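Anthranilate-CoA ligase (Stigmatella aurantiaca, PDB 4WV3) is an adenylate-binding (AMP-binding) enzyme of the ANL clan, in which a large N-terminal part and a smaller C-terminal domain meet around a bound ligand. Local coordinates at residues K217-F222 against K501-K506; N173-T178 against G318-F323; V88-L93 against E100-D105; R211-A216 against S249-T254. All blocks are in the same frame, centred on the assembly; numbering follows the deposited sequence.

Contact 1 (K217-F222 against K501-K506); sequences KLFFTF and KTATGK. With 3UK (5'-O-[(S)-[(2-aminobenzoyl)oxy](hydroxy)phosphoryl]adenosine), chain C.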
# COMPACT_ATOMS: atom_id res chain seq x y z
N LYS A 217 1.94 -2.72 5.77
CA LYS A 217 2.68 -3.97 5.89
C LYS A 217 3.59 -4.23 4.70
O LYS A 217 3.51 -3.53 3.68
CB LYS A 217 1.72 -5.14 6.09
CG LYS A 217 0.85 -5.02 7.33
CD LYS A 217 1.70 -4.92 8.59
CE LYS A 217 0.83 -4.88 9.83
NZ LYS A 217 1.66 -4.85 11.07
N LEU A 218 4.44 -5.24 4.82
CA LEU A 218 5.44 -5.53 3.81
C LEU A 218 4.89 -6.28 2.59
O LEU A 218 5.57 -6.40 1.57
CB LEU A 218 6.63 -6.29 4.42
CG LEU A 218 7.47 -5.48 5.41
CD1 LEU A 218 8.46 -6.37 6.14
CD2 LEU A 218 8.20 -4.35 4.69
N PHE A 219 3.66 -6.79 2.69
CA PHE A 219 3.02 -7.39 1.53
C PHE A 219 2.36 -6.32 0.67
O PHE A 219 2.06 -6.54 -0.50
CB PHE A 219 2.01 -8.49 1.93
CG PHE A 219 0.94 -8.04 2.89
CD1 PHE A 219 -0.16 -7.32 2.44
CD2 PHE A 219 1.02 -8.36 4.23
CE1 PHE A 219 -1.15 -6.92 3.32
CE2 PHE A 219 0.04 -7.96 5.12
CZ PHE A 219 -1.05 -7.24 4.66
N PHE A 220 2.15 -5.15 1.26
CA PHE A 220 1.66 -3.98 0.55
C PHE A 220 2.87 -3.22 0.01
O PHE A 220 3.73 -2.80 0.78
CB PHE A 220 0.87 -3.09 1.50
CG PHE A 220 0.07 -2.01 0.82
CD1 PHE A 220 -0.13 -2.02 -0.55
CD2 PHE A 220 -0.48 -0.97 1.56
CE1 PHE A 220 -0.86 -1.03 -1.17
CE2 PHE A 220 -1.21 0.03 0.95
CZ PHE A 220 -1.40 -0.00 -0.41
N THR A 221 2.94 -3.06 -1.31
CA THR A 221 4.11 -2.44 -1.94
C THR A 221 4.34 -1.00 -1.50
O THR A 221 5.44 -0.46 -1.64
CB THR A 221 4.05 -2.51 -3.49
OG1 THR A 221 2.85 -1.89 -3.96
CG2 THR A 221 4.11 -3.95 -3.96
N PHE A 222 3.29 -0.37 -0.97
CA PHE A 222 3.42 0.95 -0.38
C PHE A 222 4.36 0.87 0.82
O PHE A 222 5.20 1.75 1.03
CB PHE A 222 2.05 1.49 0.04
CG PHE A 222 2.11 2.78 0.80
CD1 PHE A 222 2.90 3.83 0.36
CD2 PHE A 222 1.36 2.95 1.96
CE1 PHE A 222 2.95 5.02 1.06
CE2 PHE A 222 1.41 4.14 2.66
CZ PHE A 222 2.20 5.18 2.21
N LYS A 501 -13.22 -2.39 5.39
CA LYS A 501 -11.87 -1.99 5.01
C LYS A 501 -11.00 -3.16 4.56
O LYS A 501 -11.15 -4.28 5.05
CB LYS A 501 -11.18 -1.25 6.16
CG LYS A 501 -11.83 0.07 6.56
CD LYS A 501 -10.90 0.88 7.45
CE LYS A 501 -11.54 2.18 7.91
NZ LYS A 501 -12.58 1.96 8.95
N THR A 502 -10.10 -2.88 3.63
CA THR A 502 -9.08 -3.85 3.23
C THR A 502 -7.93 -3.77 4.22
O THR A 502 -7.93 -2.94 5.13
CB THR A 502 -8.54 -3.55 1.83
OG1 THR A 502 -7.85 -2.29 1.84
CG2 THR A 502 -9.67 -3.50 0.81
N ALA A 503 -6.94 -4.64 4.05
CA ALA A 503 -5.76 -4.62 4.92
C ALA A 503 -4.73 -3.62 4.41
O ALA A 503 -3.61 -3.55 4.92
CB ALA A 503 -5.16 -6.00 5.02
N THR A 504 -5.11 -2.84 3.40
CA THR A 504 -4.23 -1.84 2.82
C THR A 504 -4.72 -0.43 3.11
O THR A 504 -4.27 0.54 2.50
CB THR A 504 -4.09 -2.03 1.30
OG1 THR A 504 -5.38 -1.97 0.68
CG2 THR A 504 -3.46 -3.38 0.99
N GLY A 505 -5.66 -0.32 4.04
CA GLY A 505 -6.16 0.97 4.48
C GLY A 505 -7.14 1.61 3.53
O GLY A 505 -7.27 2.84 3.48
N LYS A 506 -7.85 0.79 2.76
CA LYS A 506 -8.85 1.29 1.82
C LYS A 506 -10.25 1.06 2.36
O LYS A 506 -10.45 0.26 3.28
CB LYS A 506 -8.71 0.60 0.46
CG LYS A 506 -7.38 0.83 -0.23
CD LYS A 506 -7.35 0.12 -1.58
CE LYS A 506 -5.99 0.27 -2.24
NZ LYS A 506 -5.64 1.69 -2.49
C10 3UK C . -5.68 4.32 -4.92
C15 3UK C . -4.86 6.54 -4.14
C17 3UK C . -5.72 8.74 -4.11
C21 3UK C . -5.76 4.54 -6.40
C26 3UK C . -0.18 2.08 -3.41
C28 3UK C . 1.17 3.99 -2.80
O01 3UK C . -2.47 1.60 -2.81
C02 3UK C . -1.58 1.39 -3.61
O03 3UK C . -1.65 0.27 -4.48
P04 3UK C . -2.99 -0.57 -4.63
O05 3UK C . -2.74 -1.74 -5.62
O06 3UK C . -4.20 0.32 -5.20
C07 3UK C . -3.92 1.48 -5.99
C08 3UK C . -5.14 2.35 -6.01
O09 3UK C . -5.32 2.96 -4.71
N11 3UK C . -4.71 5.18 -4.33
C12 3UK C . -3.48 4.80 -3.86
N13 3UK C . -2.85 5.90 -3.38
C14 3UK C . -3.68 6.99 -3.54
N16 3UK C . -5.86 7.42 -4.42
N18 3UK C . -4.63 9.23 -3.54
C19 3UK C . -3.60 8.42 -3.23
N20 3UK C . -2.44 8.96 -2.62
O22 3UK C . -7.11 4.43 -6.83
C23 3UK C . -4.97 3.46 -6.97
O24 3UK C . -5.50 3.08 -8.26
O25 3UK C . -3.38 -1.16 -3.28
C27 3UK C . -0.10 3.38 -2.97
C29 3UK C . 2.37 3.26 -3.08
C30 3UK C . 2.29 1.96 -3.52
C31 3UK C . 1.02 1.35 -3.69
N32 3UK C . 0.94 -0.04 -4.16
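Two apolar contacts join 217-222 to 501-506. F220 takes T504 CB over one face of its ring, 3.7 Å from the ring centroid and 18° off the normal, which meets the geometry of a CH-pi contact. The side chain points there because F220 CG stands anti to the backbone N (chi1 -168°), and F222 CB lies over the centre of the opposite face, so the ring is sandwiched. Beside it, A503 CB meets the edge of the F219 ring, 4.3 Å from F219 CZ.

Hydrogen bonds shape the partner loop, a type I turn from T502 to G505. T502 OG1 pairs with T504 OG1 at 2.7 Å and accepts from K506 N at 3.2 Å, fixing T504 and the start of K506 together. S294 OG is hydrogen-bonded to T504 O.

Ligand bonds form the third group. K506 NZ, brought round by a bend at the end of its chain, donates to 3UK O09 at 2.6 Å and to 3UK O01 at 3.2 Å, with a weak third bond to O06. The same O01 lies in the plane of the F220 ring, at its edge. T221 OG1 accepts from 3UK N32 at 2.7 Å.

The sequence around K506 fits the lysine-bearing C-terminal motif of this clan, and the chemistry implies that the C-terminal loop reaches the ligand through K506 NZ, while T504 rests on F220.

Contact 2 (N173-T178 against G318-F323); sequences NYSSGT and GCTENF. With 3UK (5'-O-[(S)-[(2-aminobenzoyl)oxy](hydroxy)phosphoryl]adenosine), chain C.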
# COMPACT_ATOMS: atom_id res chain seq x y z
N ASN A 173 2.92 -9.91 -6.15
CA ASN A 173 2.01 -9.36 -5.16
C ASN A 173 0.55 -9.51 -5.56
O ASN A 173 0.15 -9.08 -6.65
CB ASN A 173 2.32 -7.89 -4.89
CG ASN A 173 3.63 -7.71 -4.15
OD1 ASN A 173 3.67 -7.69 -2.92
ND2 ASN A 173 4.72 -7.57 -4.90
N TYR A 174 -0.24 -10.12 -4.69
CA TYR A 174 -1.66 -10.32 -4.95
C TYR A 174 -2.51 -9.18 -4.41
O TYR A 174 -2.80 -9.11 -3.22
CB TYR A 174 -2.13 -11.66 -4.39
CG TYR A 174 -1.74 -12.84 -5.25
CD1 TYR A 174 -2.59 -13.31 -6.24
CD2 TYR A 174 -0.51 -13.47 -5.09
CE1 TYR A 174 -2.24 -14.39 -7.03
CE2 TYR A 174 -0.15 -14.55 -5.88
CZ TYR A 174 -1.02 -15.00 -6.85
OH TYR A 174 -0.67 -16.07 -7.64
N SER A 175 -2.91 -8.29 -5.31
CA SER A 175 -3.73 -7.14 -4.96
C SER A 175 -5.20 -7.52 -4.89
O SER A 175 -5.76 -8.05 -5.85
CB SER A 175 -3.53 -6.01 -5.98
OG SER A 175 -4.35 -4.90 -5.69
N SER A 176 -5.83 -7.25 -3.75
CA SER A 176 -7.24 -7.56 -3.55
C SER A 176 -8.11 -6.81 -4.56
O SER A 176 -7.95 -5.61 -4.76
CB SER A 176 -7.68 -7.21 -2.13
OG SER A 176 -7.50 -5.83 -1.86
N GLY A 177 -9.03 -7.54 -5.19
CA GLY A 177 -9.89 -6.96 -6.20
C GLY A 177 -11.31 -6.72 -5.71
O GLY A 177 -11.57 -6.72 -4.51
N THR A 178 -12.22 -6.51 -6.66
CA THR A 178 -13.62 -6.23 -6.33
C THR A 178 -14.35 -7.49 -5.89
O THR A 178 -14.26 -7.90 -4.73
CB THR A 178 -14.36 -5.62 -7.54
OG1 THR A 178 -13.52 -4.64 -8.18
CG2 THR A 178 -15.65 -4.96 -7.10
N GLY A 318 0.06 5.80 -5.64
CA GLY A 318 0.78 4.71 -6.25
C GLY A 318 -0.14 3.52 -6.43
O GLY A 318 -1.26 3.51 -5.91
N CYS A 319 0.32 2.52 -7.16
CA CYS A 319 -0.44 1.29 -7.33
C CYS A 319 0.53 0.11 -7.40
O CYS A 319 1.71 0.29 -7.68
CB CYS A 319 -1.32 1.35 -8.57
SG CYS A 319 -0.43 1.48 -10.14
N THR A 320 0.02 -1.08 -7.14
CA THR A 320 0.85 -2.28 -7.13
C THR A 320 1.37 -2.60 -8.53
O THR A 320 2.45 -3.16 -8.68
CB THR A 320 0.10 -3.48 -6.53
OG1 THR A 320 -0.49 -3.09 -5.28
CG2 THR A 320 1.04 -4.65 -6.30
N GLU A 321 0.59 -2.23 -9.54
CA GLU A 321 1.00 -2.43 -10.93
C GLU A 321 2.25 -1.62 -11.28
O GLU A 321 3.04 -2.01 -12.13
CB GLU A 321 -0.14 -2.08 -11.89
CG GLU A 321 -1.32 -3.04 -11.86
CD GLU A 321 -2.30 -2.75 -10.74
OE1 GLU A 321 -2.02 -1.86 -9.91
OE2 GLU A 321 -3.37 -3.40 -10.70
N ASN A 322 2.41 -0.48 -10.61
CA ASN A 322 3.57 0.38 -10.82
C ASN A 322 4.57 0.23 -9.67
O ASN A 322 5.62 0.87 -9.66
CB ASN A 322 3.13 1.84 -10.93
CG ASN A 322 4.25 2.75 -11.40
OD1 ASN A 322 4.94 2.46 -12.38
ND2 ASN A 322 4.46 3.85 -10.69
N PHE A 323 4.23 -0.62 -8.71
CA PHE A 323 5.09 -0.83 -7.55
C PHE A 323 4.90 0.27 -6.51
O PHE A 323 4.55 -0.00 -5.36
CB PHE A 323 6.55 -0.91 -7.97
CG PHE A 323 7.46 -1.52 -6.94
CD1 PHE A 323 7.50 -2.89 -6.76
CD2 PHE A 323 8.26 -0.72 -6.14
CE1 PHE A 323 8.32 -3.46 -5.81
CE2 PHE A 323 9.09 -1.28 -5.19
CZ PHE A 323 9.12 -2.65 -5.03
C10 3UK C . -5.68 4.32 -4.92
C15 3UK C . -4.86 6.54 -4.14
C17 3UK C . -5.72 8.74 -4.11
C21 3UK C . -5.76 4.54 -6.40
C26 3UK C . -0.18 2.08 -3.41
C28 3UK C . 1.17 3.99 -2.80
O01 3UK C . -2.47 1.60 -2.81
C02 3UK C . -1.58 1.39 -3.61
O03 3UK C . -1.65 0.27 -4.48
P04 3UK C . -2.99 -0.57 -4.63
O05 3UK C . -2.74 -1.74 -5.62
O06 3UK C . -4.20 0.32 -5.20
C07 3UK C . -3.92 1.48 -5.99
C08 3UK C . -5.14 2.35 -6.01
O09 3UK C . -5.32 2.96 -4.71
N11 3UK C . -4.71 5.18 -4.33
C12 3UK C . -3.48 4.80 -3.86
N13 3UK C . -2.85 5.90 -3.38
C14 3UK C . -3.68 6.99 -3.54
N16 3UK C . -5.86 7.42 -4.42
N18 3UK C . -4.63 9.23 -3.54
C19 3UK C . -3.60 8.42 -3.23
N20 3UK C . -2.44 8.96 -2.62
O22 3UK C . -7.11 4.43 -6.83
C23 3UK C . -4.97 3.46 -6.97
O24 3UK C . -5.50 3.08 -8.26
O25 3UK C . -3.38 -1.16 -3.28
C27 3UK C . -0.10 3.38 -2.97
C29 3UK C . 2.37 3.26 -3.08
C30 3UK C . 2.29 1.96 -3.52
C31 3UK C . 1.02 1.35 -3.69
N32 3UK C . 0.94 -0.04 -4.16
O HOH W 1 -4.07 -2.43 -7.25
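The phosphoryl oxygen O05 of 3UK is gripped twice by T320, the residue that also meets N173 and S175 across the contact. T320 OG1 donates to O05 at 2.6 Å, and the backbone T320 N does so at 3.2 Å with an N-H...O angle of 152°. Both donors can serve one atom because chi1 of -50° keeps OG1 on the same side as the backbone N, while CG2 takes the position anti to that N.

That methyl makes the apolar half of the contact: T320 CG2 packs against N173 CB at 3.8 Å. S175 CB stands 4.3 Å from T320 OG1, and S175 OG lies 3.5 Å from 3UK O05. A water joins the two segments on the phosphate side, 2.9 Å from S175 OG, with weaker bonds to E321 OE1 and to 3UK O06.

Strand 169-175 is held in place by the antiparallel strand 183-188, with N173 bonded through its backbone to I185 and S175 to K183. I185 also touches T320, and T320 O accepts from H187 NE2, so the loop 318-323 leans on the same hairpin.

The serine, glycine and threonine run beginning at S175 resembles the phosphate-binding loop of AMP-binding enzymes, and C319 to E321 probably belong to another of their core sequence motifs. Taken together, one threonine divides its branches by polarity: its hydroxyl and amide fix a single phosphoryl oxygen, while its methyl ties that grip to the strand behind.

Contact 3 (V88-L93 against E100-D105); sequences VGINTL and EYILRD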
# COMPACT_ATOMS: atom_id res chain seq x y z
N VAL A 88 6.62 -14.21 -2.87
CA VAL A 88 5.18 -13.93 -2.88
C VAL A 88 4.73 -13.42 -1.51
O VAL A 88 4.43 -14.20 -0.61
CB VAL A 88 4.37 -15.19 -3.26
CG1 VAL A 88 2.89 -14.84 -3.39
CG2 VAL A 88 4.89 -15.78 -4.55
N GLY A 89 4.69 -12.10 -1.36
CA GLY A 89 4.26 -11.47 -0.13
C GLY A 89 2.75 -11.49 0.01
O GLY A 89 2.04 -10.79 -0.71
N ILE A 90 2.25 -12.29 0.95
CA ILE A 90 0.82 -12.54 1.07
C ILE A 90 0.18 -11.74 2.20
O ILE A 90 0.77 -11.57 3.27
CB ILE A 90 0.54 -14.05 1.26
CG1 ILE A 90 1.33 -14.86 0.24
CG2 ILE A 90 -0.95 -14.34 1.14
CD1 ILE A 90 1.16 -16.36 0.37
N ASN A 91 -1.04 -11.26 1.95
CA ASN A 91 -1.83 -10.55 2.95
C ASN A 91 -2.02 -11.38 4.22
O ASN A 91 -2.38 -12.56 4.15
CB ASN A 91 -3.19 -10.16 2.36
CG ASN A 91 -3.97 -9.20 3.24
OD1 ASN A 91 -3.93 -9.27 4.47
ND2 ASN A 91 -4.71 -8.30 2.60
N THR A 92 -1.80 -10.76 5.37
CA THR A 92 -1.83 -11.45 6.65
C THR A 92 -3.26 -11.67 7.17
O THR A 92 -3.52 -12.62 7.91
CB THR A 92 -0.94 -10.72 7.69
OG1 THR A 92 0.19 -11.54 8.02
CG2 THR A 92 -1.71 -10.39 8.97
N LEU A 93 -4.19 -10.80 6.76
CA LEU A 93 -5.58 -10.92 7.20
C LEU A 93 -6.61 -11.64 6.34
O LEU A 93 -7.81 -11.35 6.42
CB LEU A 93 -6.12 -9.56 7.66
CG LEU A 93 -5.58 -8.94 8.96
CD1 LEU A 93 -5.22 -10.02 9.98
CD2 LEU A 93 -4.39 -8.02 8.68
N GLU A 100 -5.72 -20.50 -0.26
CA GLU A 100 -5.69 -21.68 -1.12
C GLU A 100 -5.58 -21.28 -2.59
O GLU A 100 -4.86 -21.92 -3.36
CB GLU A 100 -6.93 -22.54 -0.90
CG GLU A 100 -6.95 -23.81 -1.73
CD GLU A 100 -8.29 -24.52 -1.68
OE1 GLU A 100 -8.75 -24.86 -0.57
OE2 GLU A 100 -8.89 -24.73 -2.76
N TYR A 101 -6.30 -20.23 -2.97
CA TYR A 101 -6.24 -19.73 -4.34
C TYR A 101 -4.85 -19.23 -4.68
O TYR A 101 -4.29 -19.58 -5.72
CB TYR A 101 -7.26 -18.60 -4.55
CG TYR A 101 -7.13 -17.91 -5.89
CD1 TYR A 101 -7.65 -18.49 -7.04
CD2 TYR A 101 -6.47 -16.69 -6.01
CE1 TYR A 101 -7.53 -17.86 -8.27
CE2 TYR A 101 -6.35 -16.06 -7.23
CZ TYR A 101 -6.88 -16.65 -8.36
OH TYR A 101 -6.76 -16.03 -9.58
N ILE A 102 -4.29 -18.40 -3.81
CA ILE A 102 -2.97 -17.81 -4.03
C ILE A 102 -1.87 -18.85 -4.19
O ILE A 102 -1.13 -18.83 -5.17
CB ILE A 102 -2.60 -16.84 -2.89
CG1 ILE A 102 -3.52 -15.62 -2.90
CG2 ILE A 102 -1.15 -16.40 -3.01
CD1 ILE A 102 -3.28 -14.65 -1.76
N LEU A 103 -1.78 -19.77 -3.23
CA LEU A 103 -0.73 -20.78 -3.24
C LEU A 103 -0.82 -21.73 -4.43
O LEU A 103 0.20 -22.22 -4.92
CB LEU A 103 -0.74 -21.57 -1.92
CG LEU A 103 -0.42 -20.74 -0.68
CD1 LEU A 103 -0.39 -21.61 0.57
CD2 LEU A 103 0.89 -19.99 -0.85
N ARG A 104 -2.04 -21.99 -4.89
CA ARG A 104 -2.24 -22.86 -6.04
C ARG A 104 -1.93 -22.11 -7.33
O ARG A 104 -1.41 -22.68 -8.29
CB ARG A 104 -3.68 -23.37 -6.08
CG ARG A 104 -3.94 -24.40 -7.17
CD ARG A 104 -5.43 -24.56 -7.44
NE ARG A 104 -6.21 -24.67 -6.21
CZ ARG A 104 -6.41 -25.81 -5.56
NH1 ARG A 104 -5.88 -26.94 -6.02
NH2 ARG A 104 -7.13 -25.83 -4.45
N ASP A 105 -2.26 -20.82 -7.35
CA ASP A 105 -2.09 -20.00 -8.55
C ASP A 105 -0.63 -19.73 -8.87
O ASP A 105 -0.26 -19.54 -10.03
CB ASP A 105 -2.86 -18.69 -8.40
CG ASP A 105 -2.88 -17.87 -9.67
OD1 ASP A 105 -3.52 -18.29 -10.65
OD2 ASP A 105 -2.25 -16.79 -9.69
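In I90 a chi1 of -47° sets CG1 beside the backbone N and CG2 anti to it, and I102 has the same disposition at -67°. Each isoleucine therefore presents two separate branches to the other. The two isoleucines lie alongside one another, running in opposite senses: I90 CG2 meets I102 CD1 at 3.7 Å, while the I90 tip, CD1, passes I102 CG2 at 4.1 Å. I90 CD1 also meets L103 CD2 at 3.8 Å, and L103 lies roughly perpendicular to I90. V88 CG1 adds a looser touch, 4.3 Å from I102 CG2.

All four touching residues are buried and apolar. They seat helix 96-105 against strand 86-89, an outermost strand of a parallel five-stranded sheet, at the start of a beta-alpha-beta crossover that passes strand 62-66 and continues into strand 110-114. Backbone hydrogen bonds join V88 to V63 and L65, and I90 to L65, pairing this segment with strand 62-66.

After the strand, N91 OD1 accepts from L93 N at 2.8 Å, an Asx turn whose N-H...O angle is 151°; N91 O is bonded to Y99 OH. On the helix, R104 NH2 and E100 OE2 form a salt bridge at 2.7 Å, the carboxylate oxygen lying in the guanidinium plane at its edge. At the end of the helix, D105 is hydrogen-bonded through OD2 to Y174 OH and through OD1 to H379 ND1.

Contact 4 (R211-A216 against S249-T254); sequences RTFALA and SNVLST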
# COMPACT_ATOMS: atom_id res chain seq x y z
N ARG A 211 15.35 7.29 9.01
CA ARG A 211 14.85 6.04 9.56
C ARG A 211 13.35 5.95 9.30
O ARG A 211 12.58 6.76 9.80
CB ARG A 211 15.13 5.94 11.06
CG ARG A 211 14.51 4.73 11.73
CD ARG A 211 14.99 4.61 13.16
NE ARG A 211 16.44 4.48 13.23
CZ ARG A 211 17.14 4.48 14.36
NH1 ARG A 211 16.53 4.60 15.52
NH2 ARG A 211 18.46 4.36 14.31
N THR A 212 12.95 4.96 8.50
CA THR A 212 11.56 4.85 8.08
C THR A 212 10.72 3.99 9.01
O THR A 212 11.23 3.09 9.69
CB THR A 212 11.45 4.26 6.66
OG1 THR A 212 12.08 2.98 6.61
CG2 THR A 212 12.11 5.19 5.64
N PHE A 213 9.42 4.28 9.05
CA PHE A 213 8.46 3.46 9.76
C PHE A 213 7.10 3.56 9.09
O PHE A 213 6.48 4.63 9.06
CB PHE A 213 8.36 3.87 11.23
CG PHE A 213 7.21 3.24 11.96
CD1 PHE A 213 7.01 1.87 11.93
CD2 PHE A 213 6.32 4.02 12.69
CE1 PHE A 213 5.95 1.29 12.59
CE2 PHE A 213 5.26 3.44 13.37
CZ PHE A 213 5.07 2.08 13.32
N ALA A 214 6.63 2.44 8.54
CA ALA A 214 5.35 2.40 7.86
C ALA A 214 4.37 1.52 8.61
O ALA A 214 4.70 0.40 9.00
CB ALA A 214 5.52 1.91 6.44
N LEU A 215 3.15 2.02 8.80
CA LEU A 215 2.08 1.21 9.36
C LEU A 215 1.66 0.19 8.31
O LEU A 215 1.19 -0.90 8.63
CB LEU A 215 0.90 2.08 9.78
CG LEU A 215 -0.25 1.36 10.49
CD1 LEU A 215 0.29 0.56 11.67
CD2 LEU A 215 -1.31 2.35 10.94
N ALA A 216 1.85 0.57 7.04
CA ALA A 216 1.59 -0.33 5.92
C ALA A 216 2.51 -1.54 6.00
O ALA A 216 3.70 -1.41 6.26
CB ALA A 216 1.79 0.41 4.60
N SER A 249 -2.67 3.80 19.17
CA SER A 249 -1.84 4.22 20.29
C SER A 249 -0.48 3.53 20.28
O SER A 249 0.55 4.15 20.56
CB SER A 249 -2.55 3.96 21.62
OG SER A 249 -1.77 4.42 22.71
N ASN A 250 -0.47 2.24 19.96
CA ASN A 250 0.77 1.48 19.88
C ASN A 250 1.65 1.93 18.72
O ASN A 250 2.88 1.83 18.79
CB ASN A 250 0.48 -0.02 19.77
CG ASN A 250 -0.16 -0.58 21.02
OD1 ASN A 250 -0.06 -0.00 22.10
ND2 ASN A 250 -0.83 -1.72 20.88
N VAL A 251 1.01 2.43 17.67
CA VAL A 251 1.74 2.94 16.52
C VAL A 251 2.52 4.19 16.90
O VAL A 251 3.69 4.34 16.56
CB VAL A 251 0.78 3.28 15.36
CG1 VAL A 251 1.56 3.78 14.15
CG2 VAL A 251 -0.05 2.07 14.99
N LEU A 252 1.87 5.09 17.64
CA LEU A 252 2.49 6.33 18.07
C LEU A 252 3.60 6.08 19.09
O LEU A 252 4.56 6.84 19.18
CB LEU A 252 1.45 7.28 18.67
CG LEU A 252 0.35 7.73 17.71
CD1 LEU A 252 -0.64 8.64 18.43
CD2 LEU A 252 0.94 8.43 16.50
N SER A 253 3.46 4.99 19.85
CA SER A 253 4.45 4.63 20.84
C SER A 253 5.70 4.05 20.18
O SER A 253 6.82 4.25 20.66
CB SER A 253 3.87 3.62 21.83
OG SER A 253 2.63 4.08 22.33
N THR A 254 5.49 3.34 19.08
CA THR A 254 6.60 2.81 18.28
C THR A 254 7.43 3.97 17.74
O THR A 254 8.66 3.91 17.71
CB THR A 254 6.09 1.93 17.13
OG1 THR A 254 5.42 0.78 17.66
CG2 THR A 254 7.24 1.46 16.25
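Helix 248-258 is the connection of a beta-alpha-beta crossover from strand 237-239 to strand 262-265, and it packs across the intervening strand 211-214 of the mixed sheet. F213 is the chief contact on the strand. T254 CG2 sits over one face of its ring, offset toward the rim, 4.0 Å from the centroid and 21° off the normal, a CH-pi contact. V251 CG1 also meets this ring, 3.8 Å from F213 CE2. V251's second methyl, CG2, turns to L215 CD1 at 3.7 Å, so the valine straddles the two strand-side residues.

T254 can offer its methyl because chi1 of -63° places CG2 anti to the backbone N and turns the hydroxyl back to the helix. T254 OG1 donates to N250 O at 3.0 Å; T254 N reaches the same carbonyl from the opposite face of its plane. The hydroxyl is thus satisfied within the helix.

Around this core, F263 of strand 262-265 meets the F213 ring at about 30° between planes and touches V251. V239 of strand 237-239 and F241 after it each contact both F213 and T254, so the helix lies against three neighbouring strands.

From the N terminus, contact 3 comes first and closes a short loop of six residues, complete before any other opens. Contact 2 then opens at 173-178, contact 4 at 211-216 and contact 1 at 217-222. Contact 4 closes at 249-254, wholly within the span of contact 2, which closes at 318-323; contact 1 closes last, at 501-506, and so crosses both. Contact 1 reaches from the N-terminal part to the C-terminal domain and shares 3UK with contact 2, which it touches through T221 and F323. F219 and A503 meet the 88-93 loop of contact 3, and Y174 packs on V88 and I102. F222 against A216 links contacts 1 and 4, while contacts 3 and 4 stay apart.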